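Side-chain contacts in Mgp-operon protein 3 (Mycoplasma pneumoniae, PDB 6RJ1), which acts in cell adhesion as the immunodominant extracellular protein P40/P90 of this human pathogen, probably helping it attach to host cells: residues P19-L24 with F939-T944; V545-L550 with P797-V802. All coordinates share one frame; numbering follows the deposited sequence.

Interaction 1. Residues P19-L24 with F939-T944; sequences PFTTPL and FSAVIT
One face of the four-stranded antiparallel sheet formed by strands 928-933, 939-945, 952-959 and 962-965 meets an N-terminal loop here, with Thr21 lying over Ala941 and Ile943. These two are two positions apart on strand 939-945, so both extend from the same side of the sheet. The contact is methyl against methyl at one end: Thr21 CG2 lies 3.7 Å from Ala941 CB. At the other end Ile943 CD1 comes within 4.0 Å of Thr21 CB and also lies beside the Thr21 carbonyl oxygen. Thr21 presents its apolar branch because CG2 is anti to its own carbonyl carbon, while OG1 falls between the backbone N and that carbon (chi1 76°). The hydroxyl is thereby turned back along the loop and donates to Phe20 O, with OG1 and O 2.7 Å apart, which gives the hydroxyl of this buried residue a partner. Threonine suits the place by having both a methyl and a local hydrogen bond. Ala941 is small enough to let the loop approach, and the longer Ile943 reaches with CD1 to the threonine; it also touches Thr930 and Leu933 of the adjacent strand. Val953 of strand 952-959 adds to the surface under Thr21. The arrangement is that of a loop from the N-terminal end of the chain packed by one threonine on the face of a C-terminal antiparallel sheet.

Interaction 2. Residues V545-L550 with P797-V802; sequences VVADHL and PNYSAV
Ala547 O accepts a hydrogen bond from His549 ND1, with N and O 2.7 Å apart and the N-H pointing nearly straight at the oxygen (165°). The acceptor lies close to the plane of the imidazole, which holds that ring beside the turn while the Ala547 methyl faces the other segment. There Ala547 CB approaches Tyr799 CE2 at 3.9 Å. Val546 meets the ring nearer its root, on the same side as Ala547: its CG1 is 3.7 Å from Tyr799 CD1, and its CG2 is 3.7 Å from Tyr799 CG. Both residues meet the ring at a slant. Val546 and His549 bracket a type I' turn that closes a two-residue beta hairpin between strands 538-546 and 549-563, tied by Val546 N to His549 O (2.9 Å) and His549 N to Val546 O (3.0 Å). Ala547 and Asp548 both have positive phi, as this turn requires, and its twist matches that of the hairpin. A branched valine gives breadth on the last residue of the strand, also the first of the turn, whereas alanine keeps the corner slim. Tyr799, the first residue of strand 799-805, reaches the hairpin through CG placed between its backbone N and carbonyl carbon (chi1 60°). Tyrosine suits this place because its ring packs on the hairpin and on Ile698 while its hydroxyl hydrogen-bonds Asp819 OD1; Ala784 and Val786 of strand 779-786 extend the apolar patch around Val546.

How the interactions relate
The two contacts are separate: their centres lie 29 Å apart and their nearest atoms about 17 Å apart. They share no sheet. Along the chain the order is 19-24, 545-550, 797-802 and 939-944, so interaction 2 falls within the long span whose ends interaction 1 brings together. Interaction 1 sits near the periphery, about 34 Å from the centre of the chain, and joins the N-terminal part to the C-terminal four-stranded sheet. Interaction 2, about 21 Å from that centre, links a hairpin in the part of the chain that belongs to the MgpC adhesin family to the antiparallel sheet containing strand 799-805. Together they show residues distant in sequence being packed into one compact extracellular body.

Interaction 1. Residues P19-L24 with F939-T944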
ATOM      1  N   PRO A  19      -5.932  31.705 -18.303  1.00 82.62           N
ATOM      2  CA  PRO A  19      -7.282  31.786 -17.721  1.00 83.26           C
ATOM      3  C   PRO A  19      -8.377  32.097 -18.771  1.00 88.90           C
ATOM      4  O   PRO A  19      -9.529  32.311 -18.413  1.00 89.44           O
ATOM      5  CB  PRO A  19      -7.131  32.859 -16.640  1.00 84.98           C
ATOM      6  CG  PRO A  19      -6.066  33.740 -17.141  1.00 89.22           C
ATOM      7  CD  PRO A  19      -5.107  32.861 -17.888  1.00 84.64           C
ATOM      8  N   PHE A  20      -8.012  32.085 -20.073  1.00 85.46           N
ATOM      9  CA  PHE A  20      -8.918  32.209 -21.211  1.00 85.42           C
ATOM     10  C   PHE A  20      -9.325  30.796 -21.667  1.00 89.95           C
ATOM     11  O   PHE A  20     -10.074  30.661 -22.632  1.00 89.24           O
ATOM     12  CB  PHE A  20      -8.227  32.917 -22.377  1.00 87.42           C
ATOM     13  CG  PHE A  20      -8.269  34.420 -22.371  1.00 89.34           C
ATOM     14  CD1 PHE A  20      -9.467  35.100 -22.185  1.00 92.85           C
ATOM     15  CD2 PHE A  20      -7.127  35.158 -22.642  1.00 92.01           C
ATOM     16  CE1 PHE A  20      -9.507  36.494 -22.212  1.00 94.40           C
ATOM     17  CE2 PHE A  20      -7.168  36.551 -22.687  1.00 95.57           C
ATOM     18  CZ  PHE A  20      -8.359  37.213 -22.484  1.00 94.16           C
ATOM     19  N   THR A  21      -8.795  29.749 -20.975  1.00 87.88           N
ATOM     20  CA  THR A  21      -8.996  28.290 -21.144  1.00 87.71           C
ATOM     21  C   THR A  21      -8.248  27.716 -22.377  1.00 90.90           C
ATOM     22  O   THR A  21      -8.426  26.538 -22.706  1.00 90.54           O
ATOM     23  CB  THR A  21     -10.500  27.867 -21.116  1.00 94.41           C
ATOM     24  OG1 THR A  21     -11.141  28.195 -22.346  1.00 94.92           O
ATOM     25  CG2 THR A  21     -11.273  28.474 -19.949  1.00 92.99           C
ATOM     26  N   THR A  22      -7.387  28.526 -23.021  1.00 86.40           N
ATOM     27  CA  THR A  22      -6.640  28.091 -24.202  1.00 85.78           C
ATOM     28  C   THR A  22      -5.160  27.844 -23.899  1.00 88.80           C
ATOM     29  O   THR A  22      -4.564  28.605 -23.127  1.00 88.38           O
ATOM     30  CB  THR A  22      -6.777  29.103 -25.336  1.00 94.04           C
ATOM     31  OG1 THR A  22      -6.318  30.368 -24.872  1.00 92.75           O
ATOM     32  CG2 THR A  22      -8.196  29.203 -25.869  1.00 94.20           C
ATOM     33  N   PRO A  23      -4.528  26.827 -24.540  1.00 84.16           N
ATOM     34  CA  PRO A  23      -3.090  26.610 -24.313  1.00 83.60           C
ATOM     35  C   PRO A  23      -2.240  27.746 -24.881  1.00 87.01           C
ATOM     36  O   PRO A  23      -2.520  28.254 -25.972  1.00 87.24           O
ATOM     37  CB  PRO A  23      -2.815  25.281 -25.013  1.00 85.41           C
ATOM     38  CG  PRO A  23      -3.872  25.156 -26.035  1.00 89.82           C
ATOM     39  CD  PRO A  23      -5.080  25.838 -25.490  1.00 85.40           C
ATOM     40  N   LEU A  24      -1.229  28.173 -24.116  1.00 82.16           N
ATOM     41  CA  LEU A  24      -0.326  29.256 -24.485  1.00 81.17           C
ATOM     42  C   LEU A  24       0.655  28.808 -25.567  1.00 84.79           C
ATOM     43  O   LEU A  24       0.940  29.583 -26.479  1.00 84.80           O
ATOM     44  CB  LEU A  24       0.391  29.787 -23.231  1.00 80.92           C
ATOM     45  CG  LEU A  24       1.148  31.118 -23.322  1.00 84.99           C
ATOM     46  CD1 LEU A  24       0.287  32.246 -23.923  1.00 84.16           C
ATOM     47  CD2 LEU A  24       1.663  31.516 -21.958  1.00 87.65           C
ATOM     48  N   PHE A 939     -15.286  30.497  -9.964  1.00 89.51           N
ATOM     49  CA  PHE A 939     -15.469  29.719 -11.196  1.00 87.06           C
ATOM     50  C   PHE A 939     -14.342  28.762 -11.555  1.00 87.33           C
ATOM     51  O   PHE A 939     -13.172  29.035 -11.279  1.00 87.02           O
ATOM     52  CB  PHE A 939     -15.723  30.651 -12.386  1.00 88.23           C
ATOM     53  CG  PHE A 939     -17.010  31.432 -12.351  1.00 89.13           C
ATOM     54  CD1 PHE A 939     -17.056  32.706 -11.793  1.00 91.80           C
ATOM     55  CD2 PHE A 939     -18.165  30.927 -12.936  1.00 91.01           C
ATOM     56  CE1 PHE A 939     -18.239  33.454 -11.804  1.00 92.47           C
ATOM     57  CE2 PHE A 939     -19.350  31.672 -12.939  1.00 93.43           C
ATOM     58  CZ  PHE A 939     -19.379  32.929 -12.371  1.00 91.37           C
ATOM     59  N   SER A 940     -14.706  27.666 -12.233  1.00 80.87           N
ATOM     60  CA  SER A 940     -13.777  26.660 -12.720  1.00 79.81           C
ATOM     61  C   SER A 940     -14.164  26.210 -14.123  1.00 82.44           C
ATOM     62  O   SER A 940     -15.348  26.179 -14.459  1.00 81.90           O
ATOM     63  CB  SER A 940     -13.702  25.476 -11.763  1.00 82.39           C
ATOM     64  OG  SER A 940     -13.173  25.890 -10.516  1.00 90.85           O
ATOM     65  N   ALA A 941     -13.153  25.905 -14.951  1.00 78.02           N
ATOM     66  CA  ALA A 941     -13.333  25.455 -16.329  1.00 77.33           C
ATOM     67  C   ALA A 941     -12.935  23.993 -16.466  1.00 81.41           C
ATOM     68  O   ALA A 941     -11.921  23.570 -15.912  1.00 80.40           O
ATOM     69  CB  ALA A 941     -12.512  26.306 -17.273  1.00 77.74           C
ATOM     70  N   VAL A 942     -13.757  23.218 -17.182  1.00 78.24           N
ATOM     71  CA  VAL A 942     -13.564  21.784 -17.389  1.00 77.37           C
ATOM     72  C   VAL A 942     -13.336  21.519 -18.892  1.00 80.23           C
ATOM     73  O   VAL A 942     -14.267  21.629 -19.698  1.00 79.12           O
ATOM     74  CB  VAL A 942     -14.748  20.991 -16.760  1.00 80.91           C
ATOM     75  CG1 VAL A 942     -14.609  19.489 -16.972  1.00 80.41           C
ATOM     76  CG2 VAL A 942     -14.880  21.307 -15.276  1.00 80.72           C
ATOM     77  N   ILE A 943     -12.069  21.234 -19.254  1.00 77.28           N
ATOM     78  CA  ILE A 943     -11.626  20.968 -20.630  1.00 77.51           C
ATOM     79  C   ILE A 943     -11.884  19.500 -20.982  1.00 84.95           C
ATOM     80  O   ILE A 943     -11.535  18.597 -20.219  1.00 83.30           O
ATOM     81  CB  ILE A 943     -10.159  21.396 -20.940  1.00 79.72           C
ATOM     82  CG1 ILE A 943      -9.646  22.610 -20.081  1.00 79.67           C
ATOM     83  CG2 ILE A 943      -9.964  21.634 -22.428  1.00 78.98           C
ATOM     84  CD1 ILE A 943     -10.388  23.970 -20.097  1.00 82.74           C
ATOM     85  N   THR A 944     -12.467  19.280 -22.164  1.00 86.02           N
ATOM     86  CA  THR A 944     -12.902  17.979 -22.641  1.00 87.68           C
ATOM     87  C   THR A 944     -12.517  17.721 -24.114  1.00 97.22           C
ATOM     88  O   THR A 944     -12.445  18.645 -24.920  1.00 96.68           O
ATOM     89  CB  THR A 944     -14.418  17.882 -22.340  1.00 92.80           C
ATOM     90  OG1 THR A 944     -14.604  17.134 -21.137  1.00 91.82           O
ATOM     91  CG2 THR A 944     -15.254  17.317 -23.483  1.00 88.66           C
TER

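Interaction 2. Residues V545-L550 with P797-V802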
ATOM      1  N   VAL A 545       4.789  17.804   0.661  1.00 70.46           N
ATOM      2  CA  VAL A 545       5.599  18.685   1.500  1.00 70.93           C
ATOM      3  C   VAL A 545       4.728  19.813   2.076  1.00 75.33           C
ATOM      4  O   VAL A 545       3.828  20.320   1.401  1.00 74.68           O
ATOM      5  CB  VAL A 545       6.913  19.192   0.841  1.00 75.24           C
ATOM      6  CG1 VAL A 545       7.819  18.032   0.437  1.00 74.82           C
ATOM      7  CG2 VAL A 545       6.641  20.109  -0.349  1.00 75.47           C
ATOM      8  N   VAL A 546       4.972  20.161   3.340  1.00 72.77           N
ATOM      9  CA  VAL A 546       4.238  21.196   4.072  1.00 73.17           C
ATOM     10  C   VAL A 546       5.093  21.653   5.263  1.00 78.98           C
ATOM     11  O   VAL A 546       5.668  20.811   5.956  1.00 79.19           O
ATOM     12  CB  VAL A 546       2.785  20.742   4.464  1.00 76.73           C
ATOM     13  CG1 VAL A 546       2.777  19.470   5.320  1.00 76.14           C
ATOM     14  CG2 VAL A 546       1.988  21.863   5.127  1.00 76.28           C
ATOM     15  N   ALA A 547       5.210  22.984   5.467  1.00 76.65           N
ATOM     16  CA  ALA A 547       5.988  23.608   6.546  1.00 76.59           C
ATOM     17  C   ALA A 547       7.409  23.018   6.673  1.00 80.46           C
ATOM     18  O   ALA A 547       7.814  22.612   7.768  1.00 79.33           O
ATOM     19  CB  ALA A 547       5.230  23.522   7.873  1.00 77.22           C
ATOM     20  N   ASP A 548       8.136  22.941   5.520  1.00 77.80           N
ATOM     21  CA  ASP A 548       9.505  22.412   5.357  1.00 78.28           C
ATOM     22  C   ASP A 548       9.661  20.944   5.825  1.00 81.42           C
ATOM     23  O   ASP A 548      10.766  20.502   6.158  1.00 81.55           O
ATOM     24  CB  ASP A 548      10.555  23.333   6.023  1.00 80.99           C
ATOM     25  CG  ASP A 548      10.619  24.739   5.459  1.00100.78           C
ATOM     26  OD1 ASP A 548      10.638  24.882   4.212  1.00104.00           O
ATOM     27  OD2 ASP A 548      10.672  25.700   6.261  1.00108.08           O
ATOM     28  N   HIS A 549       8.560  20.185   5.793  1.00 76.74           N
ATOM     29  CA  HIS A 549       8.516  18.790   6.217  1.00 76.04           C
ATOM     30  C   HIS A 549       7.785  17.925   5.210  1.00 77.80           C
ATOM     31  O   HIS A 549       6.876  18.403   4.527  1.00 76.59           O
ATOM     32  CB  HIS A 549       7.803  18.681   7.571  1.00 77.07           C
ATOM     33  CG  HIS A 549       8.634  19.092   8.744  1.00 81.01           C
ATOM     34  ND1 HIS A 549       8.945  20.421   8.981  1.00 82.96           N
ATOM     35  CD2 HIS A 549       9.172  18.334   9.726  1.00 83.16           C
ATOM     36  CE1 HIS A 549       9.683  20.426  10.077  1.00 82.64           C
ATOM     37  NE2 HIS A 549       9.839  19.195  10.567  1.00 83.08           N
ATOM     38  N   LEU A 550       8.161  16.636   5.153  1.00 73.36           N
ATOM     39  CA  LEU A 550       7.528  15.650   4.289  1.00 72.56           C
ATOM     40  C   LEU A 550       6.446  14.897   5.073  1.00 74.72           C
ATOM     41  O   LEU A 550       6.676  14.440   6.187  1.00 74.47           O
ATOM     42  CB  LEU A 550       8.557  14.663   3.704  1.00 72.54           C
ATOM     43  CG  LEU A 550       7.978  13.549   2.808  1.00 77.42           C
ATOM     44  CD1 LEU A 550       7.809  14.020   1.378  1.00 77.85           C
ATOM     45  CD2 LEU A 550       8.810  12.286   2.880  1.00 78.75           C
ATOM     46  N   PRO A 797       0.220  28.584  11.801  1.00 95.33           N
ATOM     47  CA  PRO A 797      -1.009  28.131  11.110  1.00 93.99           C
ATOM     48  C   PRO A 797      -1.087  26.611  10.963  1.00 93.73           C
ATOM     49  O   PRO A 797      -0.095  25.979  10.594  1.00 93.69           O
ATOM     50  CB  PRO A 797      -0.933  28.821   9.743  1.00 96.01           C
ATOM     51  CG  PRO A 797       0.506  29.111   9.534  1.00100.74           C
ATOM     52  CD  PRO A 797       1.095  29.355  10.891  1.00 96.55           C
ATOM     53  N   ASN A 798      -2.265  26.034  11.265  1.00 86.86           N
ATOM     54  CA  ASN A 798      -2.530  24.594  11.215  1.00 85.19           C
ATOM     55  C   ASN A 798      -2.436  24.010   9.814  1.00 86.19           C
ATOM     56  O   ASN A 798      -2.695  24.691   8.823  1.00 84.56           O
ATOM     57  CB  ASN A 798      -3.913  24.250  11.798  1.00 84.64           C
ATOM     58  CG  ASN A 798      -4.173  24.653  13.232  1.00101.16           C
ATOM     59  OD1 ASN A 798      -3.288  24.655  14.100  1.00 93.90           O
ATOM     60  ND2 ASN A 798      -5.424  24.985  13.510  1.00 90.25           N
ATOM     61  N   TYR A 799      -2.092  22.722   9.746  1.00 81.86           N
ATOM     62  CA  TYR A 799      -2.011  21.986   8.496  1.00 80.90           C
ATOM     63  C   TYR A 799      -2.397  20.533   8.678  1.00 82.61           C
ATOM     64  O   TYR A 799      -2.148  19.935   9.731  1.00 82.72           O
ATOM     65  CB  TYR A 799      -0.653  22.152   7.789  1.00 82.03           C
ATOM     66  CG  TYR A 799       0.547  21.693   8.584  1.00 83.44           C
ATOM     67  CD1 TYR A 799       1.018  20.385   8.483  1.00 85.33           C
ATOM     68  CD2 TYR A 799       1.254  22.581   9.389  1.00 83.95           C
ATOM     69  CE1 TYR A 799       2.140  19.962   9.192  1.00 85.58           C
ATOM     70  CE2 TYR A 799       2.375  22.170  10.105  1.00 84.73           C
ATOM     71  CZ  TYR A 799       2.813  20.859  10.004  1.00 91.21           C
ATOM     72  OH  TYR A 799       3.916  20.457  10.708  1.00 91.59           O
ATOM     73  N   SER A 800      -3.030  19.976   7.653  1.00 76.38           N
ATOM     74  CA  SER A 800      -3.492  18.602   7.645  1.00 74.72           C
ATOM     75  C   SER A 800      -3.254  17.983   6.293  1.00 75.05           C
ATOM     76  O   SER A 800      -3.102  18.690   5.307  1.00 74.38           O
ATOM     77  CB  SER A 800      -4.981  18.549   7.974  1.00 78.53           C
ATOM     78  OG  SER A 800      -5.224  19.023   9.288  1.00 89.01           O
ATOM     79  N   ALA A 801      -3.227  16.664   6.246  1.00 70.16           N
ATOM     80  CA  ALA A 801      -3.104  15.922   5.004  1.00 69.00           C
ATOM     81  C   ALA A 801      -4.329  15.054   4.899  1.00 70.25           C
ATOM     82  O   ALA A 801      -4.821  14.548   5.911  1.00 69.76           O
ATOM     83  CB  ALA A 801      -1.858  15.062   5.013  1.00 69.61           C
ATOM     84  N   VAL A 802      -4.871  14.932   3.696  1.00 64.48           N
ATOM     85  CA  VAL A 802      -6.038  14.078   3.517  1.00 63.24           C
ATOM     86  C   VAL A 802      -5.755  13.034   2.457  1.00 63.80           C
ATOM     87  O   VAL A 802      -4.873  13.225   1.618  1.00 63.07           O
ATOM     88  CB  VAL A 802      -7.397  14.814   3.292  1.00 67.19           C
ATOM     89  CG1 VAL A 802      -7.731  15.783   4.430  1.00 66.78           C
ATOM     90  CG2 VAL A 802      -7.454  15.502   1.939  1.00 66.96           C
TER